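Local coordinates for ferric vibriobactin ABC transporter, periplasmic ferric vibriobactin-binding protein (Vibrio cholerae, PDB 3R5T) that probably carries iron-loaded vibriobactin through the periplasm to its ABC transporter, and holds the ferric siderophore in the pocket between its two lobes, at residues T17-Q22 with G131-L136; T29-T34 with T54-W59; G75-E80 with P105-I110; N166-H171 with Q241-D246. All blocks are in the same frame, centred on the assembly; numbering follows the deposited sequence. Where two conformers were deposited one is given.

Contact 1: T17-Q22 with G131-L136; sequences TTIPSQ and GLATGL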
# COMPACT_ATOMS: atom_id res chain seq x y z
N THR A 17 4.84 -15.66 17.36
CA THR A 17 5.49 -14.78 18.32
C THR A 17 4.56 -14.55 19.48
O THR A 17 3.41 -14.18 19.29
CB THR A 17 5.84 -13.40 17.70
OG1 THR A 17 6.80 -13.59 16.65
CG2 THR A 17 6.41 -12.45 18.75
N THR A 18 5.04 -14.81 20.69
CA THR A 18 4.25 -14.48 21.86
C THR A 18 4.51 -13.05 22.27
O THR A 18 5.65 -12.61 22.48
CB THR A 18 4.54 -15.44 23.02
OG1 THR A 18 4.18 -16.76 22.62
CG2 THR A 18 3.75 -15.06 24.27
N ILE A 19 3.43 -12.28 22.31
CA ILE A 19 3.49 -10.91 22.77
C ILE A 19 3.03 -10.88 24.22
O ILE A 19 1.86 -11.10 24.52
CB ILE A 19 2.64 -10.01 21.87
CG1 ILE A 19 3.02 -10.20 20.40
CG2 ILE A 19 2.78 -8.56 22.29
CD1 ILE A 19 2.13 -9.45 19.44
N PRO A 20 3.97 -10.64 25.14
CA PRO A 20 3.73 -10.82 26.58
C PRO A 20 2.76 -9.81 27.17
O PRO A 20 2.00 -10.13 28.08
CB PRO A 20 5.13 -10.61 27.19
CG PRO A 20 6.09 -10.79 26.05
CD PRO A 20 5.37 -10.34 24.82
N SER A 21 2.79 -8.59 26.64
CA SER A 21 1.99 -7.49 27.15
C SER A 21 1.53 -6.60 26.00
O SER A 21 2.18 -6.57 24.95
CB SER A 21 2.83 -6.67 28.14
OG SER A 21 4.11 -6.38 27.59
N GLN A 22 0.43 -5.87 26.19
CA GLN A 22 -0.03 -4.97 25.13
C GLN A 22 1.08 -4.01 24.73
O GLN A 22 1.59 -3.26 25.55
CB GLN A 22 -1.25 -4.15 25.54
CG GLN A 22 -1.81 -3.29 24.42
CD GLN A 22 -3.17 -2.67 24.75
OE1 GLN A 22 -3.52 -2.53 25.93
NE2 GLN A 22 -3.93 -2.30 23.73
N GLY A 131 -4.16 -4.87 14.35
CA GLY A 131 -5.06 -4.65 15.48
C GLY A 131 -4.96 -5.79 16.47
O GLY A 131 -4.92 -5.58 17.68
N LEU A 132 -4.92 -7.02 15.95
CA LEU A 132 -4.82 -8.20 16.81
C LEU A 132 -3.46 -8.30 17.51
O LEU A 132 -3.37 -8.83 18.61
CB LEU A 132 -5.12 -9.48 16.00
CG LEU A 132 -6.57 -9.55 15.48
CD1 LEU A 132 -6.70 -10.49 14.27
CD2 LEU A 132 -7.51 -9.99 16.59
N ALA A 133 -2.41 -7.77 16.89
CA ALA A 133 -1.09 -7.79 17.51
C ALA A 133 -0.97 -6.73 18.62
O ALA A 133 -0.17 -6.88 19.54
CB ALA A 133 0.02 -7.59 16.47
N THR A 134 -1.75 -5.66 18.52
CA THR A 134 -1.54 -4.51 19.39
C THR A 134 -2.68 -4.27 20.38
O THR A 134 -2.62 -3.34 21.19
CB THR A 134 -1.37 -3.23 18.55
OG1 THR A 134 -2.52 -3.06 17.71
CG2 THR A 134 -0.14 -3.34 17.67
N GLY A 135 -3.72 -5.10 20.32
CA GLY A 135 -4.88 -4.93 21.17
C GLY A 135 -5.70 -3.73 20.77
O GLY A 135 -6.39 -3.13 21.59
N LEU A 136 -5.64 -3.39 19.48
CA LEU A 136 -6.33 -2.21 18.99
C LEU A 136 -7.47 -2.61 18.05
O LEU A 136 -7.77 -1.92 17.07
CB LEU A 136 -5.36 -1.24 18.33
CG LEU A 136 -4.30 -0.67 19.29
CD1 LEU A 136 -3.26 0.19 18.55
CD2 LEU A 136 -4.97 0.13 20.39
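Ile19 lays the tip of its side chain over the end of helix 123-134. Its CD1 lies 3.5 Å from Ala133 O and 4.1 Å from Ala133 CB. CG1 lies beside the backbone N, and an extended chi2 (174°) carries CD1 out toward Ala133. Ala133 O is buried here beneath a methyl group and has no hydrogen-bond partner in the model. The polar half of the contact belongs to Gln22. Its extended side chain reaches across, and NE2 donates to Thr134 O at 3.0 Å with an N-H...O angle of 158°. The bond lies in the carbonyl plane, on a lone pair, and only 8° out of the plane of the Gln22 amide. Gly135 O is also close to NE2, but the angle is too poor for a bond. Gly135 has positive phi and is the first residue to leave the helix. Leu136 N returns to Gly131 O, 2.9 Å away, and Leu136 is the N-cap of helix 137-155. The contact thus ties the end of strand 16-19 and the loop after it to the junction of two successive helices. Phe9 of strand 7-10 packs on both Ile19 and Ala133, and Leu89 of strand 89-93 touches Ile19 and Thr134.

Contact 2: T29-T34 with T54-W59; sequences TAVTVT and TFFEQW. With VBN ((4S,5R)-N-{3-[(2,3-dihydroxybenzoyl)amino]propyl}-2-(2,3-dihydroxyphenyl)-N-[3-({[(4S,5R)-2-(2,3-dihydroxyphenyl)-5-met hyl-4,5-dihydro-1,3-oxazol-4-yl]carbonyl}amino)propyl]-5-methyl-4,5-dihydro-1,3-oxazole-4-carboxamide), chain B.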
# COMPACT_ATOMS: atom_id res chain seq x y z
N THR A 29 10.01 -1.64 11.19
CA THR A 29 11.17 -1.77 10.30
C THR A 29 10.82 -1.69 8.82
O THR A 29 11.71 -1.83 7.98
CB THR A 29 11.96 -3.09 10.53
OG1 THR A 29 11.19 -4.22 10.07
CG2 THR A 29 12.29 -3.28 12.01
N ALA A 30 9.53 -1.48 8.54
CA ALA A 30 9.03 -1.44 7.15
C ALA A 30 8.19 -0.19 6.92
O ALA A 30 7.07 -0.07 7.44
CB ALA A 30 8.20 -2.72 6.80
N VAL A 31 8.73 0.74 6.15
CA VAL A 31 8.04 2.00 5.89
C VAL A 31 6.61 1.77 5.35
O VAL A 31 5.70 2.52 5.68
CB VAL A 31 8.91 2.90 4.95
CG1 VAL A 31 9.04 2.27 3.55
CG2 VAL A 31 8.35 4.33 4.87
N THR A 32 6.41 0.73 4.56
CA THR A 32 5.05 0.43 4.07
C THR A 32 4.08 0.20 5.21
O THR A 32 2.96 0.67 5.17
CB THR A 32 5.01 -0.80 3.14
OG1 THR A 32 5.84 -0.56 2.01
CG2 THR A 32 3.58 -1.05 2.65
N VAL A 33 4.50 -0.51 6.25
CA VAL A 33 3.57 -0.89 7.30
C VAL A 33 3.25 0.29 8.19
O VAL A 33 2.19 0.33 8.82
CB VAL A 33 4.15 -2.02 8.12
CG1 VAL A 33 3.27 -2.32 9.32
CG2 VAL A 33 4.31 -3.24 7.23
N THR A 34 4.16 1.27 8.25
CA THR A 34 3.98 2.39 9.18
C THR A 34 2.69 3.19 8.92
O THR A 34 2.02 3.64 9.86
CB THR A 34 5.23 3.26 9.16
OG1 THR A 34 6.32 2.45 9.59
CG2 THR A 34 5.10 4.45 10.08
N THR A 54 13.22 8.52 3.18
CA THR A 54 12.02 9.31 3.33
C THR A 54 10.88 8.50 3.93
O THR A 54 10.86 7.27 3.84
CB THR A 54 11.53 9.88 1.99
OG1 THR A 54 11.23 8.80 1.08
CG2 THR A 54 12.62 10.79 1.37
N PHE A 55 9.96 9.22 4.57
CA PHE A 55 8.64 8.70 4.92
C PHE A 55 7.70 8.94 3.74
O PHE A 55 7.84 9.92 3.00
CB PHE A 55 8.08 9.45 6.13
CG PHE A 55 8.65 9.03 7.47
CD1 PHE A 55 9.30 7.82 7.65
CD2 PHE A 55 8.48 9.85 8.57
CE1 PHE A 55 9.77 7.45 8.91
CE2 PHE A 55 8.95 9.49 9.83
CZ PHE A 55 9.59 8.29 9.99
N PHE A 56 6.69 8.09 3.56
CA PHE A 56 5.72 8.34 2.49
C PHE A 56 4.96 9.63 2.73
O PHE A 56 4.51 9.89 3.86
CB PHE A 56 4.74 7.17 2.30
CG PHE A 56 5.36 5.92 1.74
CD1 PHE A 56 6.19 5.98 0.63
CD2 PHE A 56 5.12 4.69 2.32
CE1 PHE A 56 6.76 4.82 0.11
CE2 PHE A 56 5.68 3.52 1.80
CZ PHE A 56 6.51 3.59 0.71
N GLU A 57 4.80 10.43 1.69
CA GLU A 57 4.28 11.79 1.85
C GLU A 57 2.84 11.86 2.34
O GLU A 57 2.45 12.83 2.98
CB GLU A 57 4.42 12.57 0.53
CG GLU A 57 4.14 14.06 0.66
CD GLU A 57 5.12 14.80 1.58
OE1 GLU A 57 6.18 14.26 1.95
OE2 GLU A 57 4.79 15.95 1.94
N GLN A 58 2.05 10.83 2.04
CA GLN A 58 0.66 10.84 2.50
C GLN A 58 0.53 10.91 4.03
O GLN A 58 -0.52 11.34 4.53
CB GLN A 58 -0.13 9.66 1.95
CG GLN A 58 0.39 8.28 2.39
CD GLN A 58 1.37 7.67 1.42
OE1 GLN A 58 2.03 8.39 0.63
NE2 GLN A 58 1.51 6.34 1.46
N TRP A 59 1.54 10.43 4.75
CA TRP A 59 1.49 10.41 6.23
C TRP A 59 2.69 11.04 6.93
O TRP A 59 2.73 11.07 8.16
CB TRP A 59 1.19 9.00 6.81
CG TRP A 59 2.07 7.88 6.33
CD1 TRP A 59 1.74 6.92 5.43
CD2 TRP A 59 3.41 7.60 6.75
NE1 TRP A 59 2.79 6.06 5.24
CE2 TRP A 59 3.83 6.45 6.04
CE3 TRP A 59 4.30 8.20 7.65
CZ2 TRP A 59 5.09 5.89 6.21
CZ3 TRP A 59 5.54 7.64 7.81
CH2 TRP A 59 5.93 6.50 7.10
C VBN B . 12.15 -1.17 -7.23
N VBN B . 11.57 -2.19 -4.98
O VBN B . 11.94 -2.18 -7.81
CA VBN B . 12.27 -1.14 -5.71
CB VBN B . 13.74 -1.32 -5.17
CAB VBN B . 9.00 5.74 -3.16
OAC VBN B . 7.70 -0.64 -10.46
OAD VBN B . 12.63 3.28 -4.51
OAF VBN B . 7.37 -2.42 -4.72
OAG VBN B . 9.13 -6.68 -3.83
OAH VBN B . 9.42 -2.42 -2.47
OAI VBN B . 9.05 -1.57 -6.59
OAJ VBN B . 9.81 -4.18 -4.66
OAK VBN B . 9.77 -0.13 -3.90
CAL VBN B . 5.01 -2.11 -7.61
CAM VBN B . 12.83 -6.68 -3.38
CAN VBN B . 9.28 0.14 0.21
CAO VBN B . 5.49 -2.39 -6.28
CAP VBN B . 11.48 -7.12 -3.37
CAQ VBN B . 9.23 -1.14 -0.42
CAR VBN B . 5.92 -1.65 -8.63
CAS VBN B . 13.15 -5.39 -3.84
CAT VBN B . 9.54 1.32 -0.55
CAU VBN B . 11.46 0.20 -10.26
CAV VBN B . 12.89 2.54 -8.10
CAW VBN B . 10.49 -0.98 -10.40
CAX VBN B . 12.97 3.87 -7.31
CAY VBN B . 12.70 -0.06 -9.40
CAZ VBN B . 12.85 1.28 -7.23
NBB VBN B . 9.59 -1.22 -9.28
NBC VBN B . 11.75 4.09 -6.53
NBD VBN B . 9.76 2.47 -4.12
OBF VBN B . 9.98 3.66 -2.11
CBG VBN B . 8.17 -1.04 -9.45
CBH VBN B . 11.69 3.72 -5.12
CBJ VBN B . 12.51 -3.28 -4.92
CBK VBN B . 6.87 -2.20 -5.98
CBL VBN B . 10.45 -6.28 -3.83
CBM VBN B . 9.42 -1.21 -1.80
CBN VBN B . 7.73 -1.77 -6.95
CBO VBN B . 10.78 -5.06 -4.26
CBP VBN B . 9.66 -0.08 -2.53
CBQ VBN B . 7.23 -1.48 -8.33
CBR VBN B . 12.17 -4.59 -4.25
CBS VBN B . 9.70 1.24 -1.88
CBU VBN B . 10.11 4.70 -3.18
CBW VBN B . 10.09 2.42 -2.73
CBX VBN B . 10.30 3.79 -4.49
NBY VBN B . 12.52 0.04 -7.95
OG1 VBN B . 13.83 -2.79 -4.89
CG2 VBN B . 14.25 -0.35 -4.12
O HOH W 1 2.81 3.38 4.53
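Val31 carries CG1 between the backbone N and the carbonyl carbon (chi1 66°), with CG2 anti to the N, and both methyls meet rings of 54-59. CG1 touches Phe56 CE2 at 4.0 Å. CG2 lies over one face of the Phe56 ring, toward its rim, and also meets Trp59 CZ2 at 3.9 Å. Trp59 holds CG in the same position on its own backbone (chi1 52°). Its six-membered ring receives Thr34 CG2 over the face, a CH-pi contact with 4.1 Å from CG2 to the ring centroid. At the indole edge, CZ2 comes within 3.5 Å of Val31 O. Phe56 turns its edge to Thr32 CA.

This is the N-terminal lobe of a periplasmic binding protein of the siderophore-binding class. The start of helix 31-39 and the loop after strand 44-49 form part of the cleft wall on this lobe. Val31, Thr32 and Phe56 all belong to the vibriobactin pocket. Phe56 CZ approaches VBN CAT, near the plane of the Phe56 ring, and Val31 CG1 packs on VBN CAN. Thr32 OG1 is hydrogen-bonded to Asp98 and Arg269. Behind the pocket, one water bridges the segments: it accepts from Trp59 NE1 at 2.8 Å and lies 2.8 Å from Thr32 O, bonded to both. Thr34 OG1 is hydrogen-bonded to Ser47 and Ser28.

Contact 3: G75-E80 with P105-I110; sequences GSVDLE and PLLQAI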
# COMPACT_ATOMS: atom_id res chain seq x y z
N GLY A 75 17.14 -1.46 4.05
CA GLY A 75 18.29 -2.24 3.62
C GLY A 75 19.39 -2.34 4.66
O GLY A 75 20.17 -3.29 4.64
N SER A 76 19.45 -1.38 5.57
CA SER A 76 20.55 -1.29 6.52
C SER A 76 20.11 -1.21 8.00
O SER A 76 20.21 -0.14 8.60
CB SER A 76 21.42 -0.06 6.19
OG SER A 76 20.65 1.07 5.77
N VAL A 77 19.65 -2.32 8.59
CA VAL A 77 19.07 -2.24 9.95
C VAL A 77 20.11 -1.78 10.97
O VAL A 77 21.18 -2.37 11.10
CB VAL A 77 18.48 -3.58 10.40
CG1 VAL A 77 18.02 -3.49 11.86
CG2 VAL A 77 17.31 -3.97 9.52
N ASP A 78 19.79 -0.71 11.71
CA ASP A 78 20.68 -0.18 12.74
C ASP A 78 20.26 -0.73 14.10
O ASP A 78 19.32 -0.24 14.74
CB ASP A 78 20.63 1.36 12.71
CG ASP A 78 21.58 2.01 13.71
OD1 ASP A 78 22.01 1.33 14.67
OD2 ASP A 78 21.88 3.21 13.53
N LEU A 79 20.93 -1.79 14.53
CA LEU A 79 20.53 -2.45 15.77
C LEU A 79 20.70 -1.55 17.00
O LEU A 79 19.90 -1.64 17.93
CB LEU A 79 21.32 -3.74 15.99
CG LEU A 79 21.02 -4.85 14.96
CD1 LEU A 79 21.99 -6.00 15.15
CD2 LEU A 79 19.56 -5.31 15.05
N GLU A 80 21.73 -0.71 17.01
CA GLU A 80 21.94 0.20 18.14
C GLU A 80 20.69 1.07 18.30
O GLU A 80 20.21 1.27 19.41
CB GLU A 80 23.18 1.05 17.93
CG GLU A 80 23.37 2.12 18.99
CD GLU A 80 24.63 2.92 18.76
OE1 GLU A 80 25.70 2.30 18.54
OE2 GLU A 80 24.57 4.18 18.82
N PRO A 105 15.97 -12.89 13.67
CA PRO A 105 16.62 -13.43 14.88
C PRO A 105 17.37 -12.36 15.69
O PRO A 105 17.35 -12.41 16.92
CB PRO A 105 17.59 -14.47 14.31
CG PRO A 105 16.93 -14.92 13.03
CD PRO A 105 16.36 -13.64 12.46
N LEU A 106 18.01 -11.41 15.02
CA LEU A 106 18.70 -10.34 15.74
C LEU A 106 17.70 -9.42 16.42
O LEU A 106 17.91 -8.99 17.56
CB LEU A 106 19.63 -9.55 14.81
CG LEU A 106 20.87 -10.31 14.33
CD1 LEU A 106 21.50 -9.64 13.10
CD2 LEU A 106 21.87 -10.41 15.47
N LEU A 107 16.58 -9.15 15.75
CA LEU A 107 15.57 -8.24 16.29
C LEU A 107 14.80 -8.87 17.46
O LEU A 107 14.50 -8.20 18.45
CB LEU A 107 14.61 -7.80 15.19
CG LEU A 107 15.24 -6.95 14.08
CD1 LEU A 107 14.35 -6.92 12.85
CD2 LEU A 107 15.52 -5.54 14.58
N GLN A 108 14.49 -10.15 17.33
CA GLN A 108 13.75 -10.86 18.38
C GLN A 108 14.54 -10.92 19.68
O GLN A 108 13.96 -11.05 20.76
CB GLN A 108 13.35 -12.26 17.89
CG GLN A 108 12.62 -13.13 18.92
CD GLN A 108 11.23 -12.63 19.28
OE1 GLN A 108 10.46 -12.16 18.42
NE2 GLN A 108 10.89 -12.76 20.55
N ALA A 109 15.87 -10.80 19.59
CA ALA A 109 16.71 -10.74 20.78
C ALA A 109 16.45 -9.47 21.57
O ALA A 109 16.77 -9.38 22.76
CB ALA A 109 18.19 -10.84 20.40
N ILE A 110 15.88 -8.47 20.90
CA ILE A 110 15.62 -7.17 21.49
C ILE A 110 14.20 -7.01 22.04
O ILE A 110 14.01 -6.50 23.14
CB ILE A 110 15.87 -6.03 20.48
CG1 ILE A 110 17.23 -6.20 19.81
CG2 ILE A 110 15.73 -4.67 21.16
CD1 ILE A 110 17.56 -5.14 18.75
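Leu79 sends its two methyls to different partners on 105-110. CD2 meets Leu107 CD2 at 4.1 Å and Ile110 CD1 at 4.2 Å, while CD1 meets Leu106 CD1 at 4.2 Å. Only branch ends touch, and the side chains of Leu79 and Leu107 cross obliquely. Val77 adds a further contact, from CG1 to Leu107 CD2 at 4.2 Å. Leu107 CD2 therefore lies against both Val77 and Leu79. Leu79 has CG anti to the carbonyl carbon (chi1 -66°), beside the backbone N. The first bond of the side chain points to the side, and the branch end comes closer. Leu107 behaves alike.

The next shell sets the backbone. Asp78 is the N-cap of helix 79-85, and its side chain caps a backbone N further along that helix. Leu79 is thus set in the first turn. On the other side, Leu106 and Leu107 lie on helix 104-108, and Ile110 follows three residues after Leu107. Ile110 N donates to Leu107 O at 2.8 Å, which links the backbones of two contact residues. Further out, Trp72 of strand 69-73 packs on Val77, and Val82 and Tyr83 of helix 79-85 pack on Ile110. Gln108 OE1 accepts from Thr113 N, at the start of strand 113-116.

No hydrogen bond or salt bridge crosses between the segments. Their contact is wholly aliphatic and lies near the surface of the lobe, so it rests on van der Waals contact and the exclusion of water, with little directional preference.

Contact 4: N166-H171 with Q241-D246; sequences NIVSYH and QAFLHD. With VBN ((4S,5R)-N-{3-[(2,3-dihydroxybenzoyl)amino]propyl}-2-(2,3-dihydroxyphenyl)-N-[3-({[(4S,5R)-2-(2,3-dihydroxyphenyl)-5-met hyl-4,5-dihydro-1,3-oxazol-4-yl]carbonyl}amino)propyl]-5-methyl-4,5-dihydro-1,3-oxazole-4-carboxamide), chain B.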
# COMPACT_ATOMS: atom_id res chain seq x y z
N ASN A 166 -6.94 -1.26 -15.88
CA ASN A 166 -5.74 -1.84 -15.30
C ASN A 166 -4.99 -0.80 -14.47
O ASN A 166 -5.27 0.39 -14.55
CB ASN A 166 -4.81 -2.46 -16.37
CG ASN A 166 -4.59 -1.56 -17.54
OD1 ASN A 166 -4.24 -0.38 -17.39
ND2 ASN A 166 -4.79 -2.10 -18.75
N ILE A 167 -4.07 -1.28 -13.64
CA ILE A 167 -3.25 -0.42 -12.80
C ILE A 167 -1.81 -0.75 -13.08
O ILE A 167 -1.38 -1.89 -12.93
CB ILE A 167 -3.54 -0.63 -11.30
CG1 ILE A 167 -5.03 -0.40 -11.01
CG2 ILE A 167 -2.67 0.29 -10.45
CD1 ILE A 167 -5.45 -0.85 -9.61
N VAL A 168 -1.04 0.26 -13.50
CA VAL A 168 0.29 0.02 -14.02
C VAL A 168 1.34 0.82 -13.26
O VAL A 168 1.12 1.99 -12.93
CB VAL A 168 0.36 0.43 -15.51
CG1 VAL A 168 1.79 0.32 -16.06
CG2 VAL A 168 -0.61 -0.40 -16.35
N SER A 169 2.48 0.19 -13.00
CA SER A 169 3.70 0.89 -12.58
C SER A 169 4.60 0.99 -13.80
O SER A 169 5.15 0.00 -14.27
CB SER A 169 4.39 0.13 -11.45
OG SER A 169 5.55 0.82 -11.02
N TYR A 170 4.73 2.20 -14.33
CA TYR A 170 5.39 2.43 -15.62
C TYR A 170 6.79 2.99 -15.49
O TYR A 170 7.01 3.96 -14.76
CB TYR A 170 4.53 3.38 -16.45
CG TYR A 170 5.08 3.74 -17.81
CD1 TYR A 170 5.08 2.81 -18.85
CD2 TYR A 170 5.54 5.02 -18.08
CE1 TYR A 170 5.55 3.16 -20.12
CE2 TYR A 170 6.02 5.37 -19.35
CZ TYR A 170 6.03 4.44 -20.36
OH TYR A 170 6.49 4.79 -21.61
N HIS A 171 7.72 2.38 -16.21
CA HIS A 171 9.10 2.84 -16.25
C HIS A 171 9.66 2.97 -17.65
O HIS A 171 10.84 3.22 -17.81
CB HIS A 171 10.00 1.95 -15.41
CG HIS A 171 9.63 1.93 -13.97
ND1 HIS A 171 9.87 2.99 -13.12
CD2 HIS A 171 8.99 0.99 -13.23
CE1 HIS A 171 9.41 2.70 -11.92
NE2 HIS A 171 8.87 1.49 -11.96
N GLN A 241 1.01 11.61 -18.86
CA GLN A 241 1.10 11.96 -20.27
C GLN A 241 2.22 11.19 -20.98
O GLN A 241 2.13 10.92 -22.17
CB GLN A 241 1.31 13.47 -20.45
CG GLN A 241 0.12 14.30 -20.01
CD GLN A 241 -1.19 13.81 -20.59
OE1 GLN A 241 -1.33 13.67 -21.80
NE2 GLN A 241 -2.16 13.55 -19.72
N ALA A 242 3.26 10.83 -20.24
CA ALA A 242 4.38 10.13 -20.84
C ALA A 242 3.94 8.74 -21.33
O ALA A 242 4.35 8.29 -22.40
CB ALA A 242 5.54 10.02 -19.86
N PHE A 243 3.10 8.08 -20.53
CA PHE A 243 2.50 6.80 -20.91
C PHE A 243 1.65 6.97 -22.17
O PHE A 243 1.81 6.23 -23.14
CB PHE A 243 1.64 6.27 -19.76
CG PHE A 243 1.09 4.89 -19.99
CD1 PHE A 243 -0.19 4.71 -20.53
CD2 PHE A 243 1.82 3.77 -19.62
CE1 PHE A 243 -0.70 3.45 -20.71
CE2 PHE A 243 1.31 2.50 -19.80
CZ PHE A 243 0.04 2.33 -20.34
N LEU A 244 0.77 7.96 -22.14
CA LEU A 244 -0.14 8.23 -23.26
C LEU A 244 0.59 8.46 -24.57
O LEU A 244 0.08 8.11 -25.64
CB LEU A 244 -0.97 9.47 -22.94
CG LEU A 244 -2.28 9.31 -22.20
CD1 LEU A 244 -2.51 10.51 -21.30
CD2 LEU A 244 -3.45 9.11 -23.20
N HIS A 245 1.76 9.08 -24.50
CA HIS A 245 2.50 9.44 -25.70
C HIS A 245 3.62 8.47 -26.06
O HIS A 245 4.38 8.72 -26.99
CB HIS A 245 3.04 10.88 -25.60
CG HIS A 245 1.97 11.92 -25.67
ND1 HIS A 245 1.42 12.51 -24.55
CD2 HIS A 245 1.32 12.46 -26.73
CE1 HIS A 245 0.49 13.37 -24.92
NE2 HIS A 245 0.41 13.36 -26.24
N ASP A 246 3.73 7.37 -25.32
CA ASP A 246 4.71 6.35 -25.65
C ASP A 246 4.31 5.72 -26.97
O ASP A 246 3.28 5.06 -27.04
CB ASP A 246 4.75 5.30 -24.54
CG ASP A 246 5.75 4.19 -24.81
OD1 ASP A 246 6.16 4.01 -25.97
OD2 ASP A 246 6.11 3.48 -23.84
C VBN B . 12.15 -1.17 -7.23
N VBN B . 11.57 -2.19 -4.98
O VBN B . 11.94 -2.18 -7.81
CA VBN B . 12.27 -1.14 -5.71
CB VBN B . 13.74 -1.32 -5.17
CAB VBN B . 9.00 5.74 -3.16
OAC VBN B . 7.70 -0.64 -10.46
OAD VBN B . 12.63 3.28 -4.51
OAF VBN B . 7.37 -2.42 -4.72
OAG VBN B . 9.13 -6.68 -3.83
OAH VBN B . 9.42 -2.42 -2.47
OAI VBN B . 9.05 -1.57 -6.59
OAJ VBN B . 9.81 -4.18 -4.66
OAK VBN B . 9.77 -0.13 -3.90
CAL VBN B . 5.01 -2.11 -7.61
CAM VBN B . 12.83 -6.68 -3.38
CAN VBN B . 9.28 0.14 0.21
CAO VBN B . 5.49 -2.39 -6.28
CAP VBN B . 11.48 -7.12 -3.37
CAQ VBN B . 9.23 -1.14 -0.42
CAR VBN B . 5.92 -1.65 -8.63
CAS VBN B . 13.15 -5.39 -3.84
CAT VBN B . 9.54 1.32 -0.55
CAU VBN B . 11.46 0.20 -10.26
CAV VBN B . 12.89 2.54 -8.10
CAW VBN B . 10.49 -0.98 -10.40
CAX VBN B . 12.97 3.87 -7.31
CAY VBN B . 12.70 -0.06 -9.40
CAZ VBN B . 12.85 1.28 -7.23
NBB VBN B . 9.59 -1.22 -9.28
NBC VBN B . 11.75 4.09 -6.53
NBD VBN B . 9.76 2.47 -4.12
OBF VBN B . 9.98 3.66 -2.11
CBG VBN B . 8.17 -1.04 -9.45
CBH VBN B . 11.69 3.72 -5.12
CBJ VBN B . 12.51 -3.28 -4.92
CBK VBN B . 6.87 -2.20 -5.98
CBL VBN B . 10.45 -6.28 -3.83
CBM VBN B . 9.42 -1.21 -1.80
CBN VBN B . 7.73 -1.77 -6.95
CBO VBN B . 10.78 -5.06 -4.26
CBP VBN B . 9.66 -0.08 -2.53
CBQ VBN B . 7.23 -1.48 -8.33
CBR VBN B . 12.17 -4.59 -4.25
CBS VBN B . 9.70 1.24 -1.88
CBU VBN B . 10.11 4.70 -3.18
CBW VBN B . 10.09 2.42 -2.73
CBX VBN B . 10.30 3.79 -4.49
NBY VBN B . 12.52 0.04 -7.95
OG1 VBN B . 13.83 -2.79 -4.89
CG2 VBN B . 14.25 -0.35 -4.12
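In the C-terminal lobe, strand 165-169 of the mixed sheet runs out into the siderophore pocket, and Tyr170 just past its end packs on helix 237-244. Phe243 comes over one face of the Tyr170 ring, offset toward the rim, with CD2 3.5 Å from Tyr170 CD1. The pair is edge-to-face: the edge of Phe243 meets the face of Tyr170, with centroids 5.1 Å apart and planes at 82°. Tyr170 has CG anti to the backbone N (chi1 179°), which carries its ring toward helix 237-244. Beyond the ring, Tyr170 OH donates to Asp246 OD2 at 2.6 Å. It meets the carboxylate on the anti side, 35° out of its plane. Tyr219 OH bonds the same oxygen, and Asp246 OD1 takes Ile248 N, so the carboxylate is held at both oxygens. Val168 CG1 adds a looser contact to Phe243 CE2.

The flanking residues Ser169 and His171 serve the ligand. Ser169 OG donates to VBN OAC at 2.7 Å, and His171 NE2 donates to the same oxygen at 2.9 Å. Packing behind and ligand bonds in front, on alternate residues at a strand's C-terminal end, fit the inter-lobe binding cleft of this solute-binding family.

In the fold
Contacts 1, 2 and 3 all lie in the N-terminal lobe, and contact 4 lies in the other. Contacts 2 and 3 are nested inside the chain loop that contact 1 closes. Contact 3 touches both neighbours, through Gln108 against Thr17 and Leu107 against Thr29. Contacts 2 and 4 are buried and meet the same vibriobactin from the two lobes, with centres 24 Å apart. Both are rich in aromatic rings, but contact 2 is bridged by water, whereas contact 4 has a direct tyrosine-aspartate bond. Contact 3 is at the surface and purely aliphatic. Contact 1, partly buried, mixes one amide bond with one aliphatic touch.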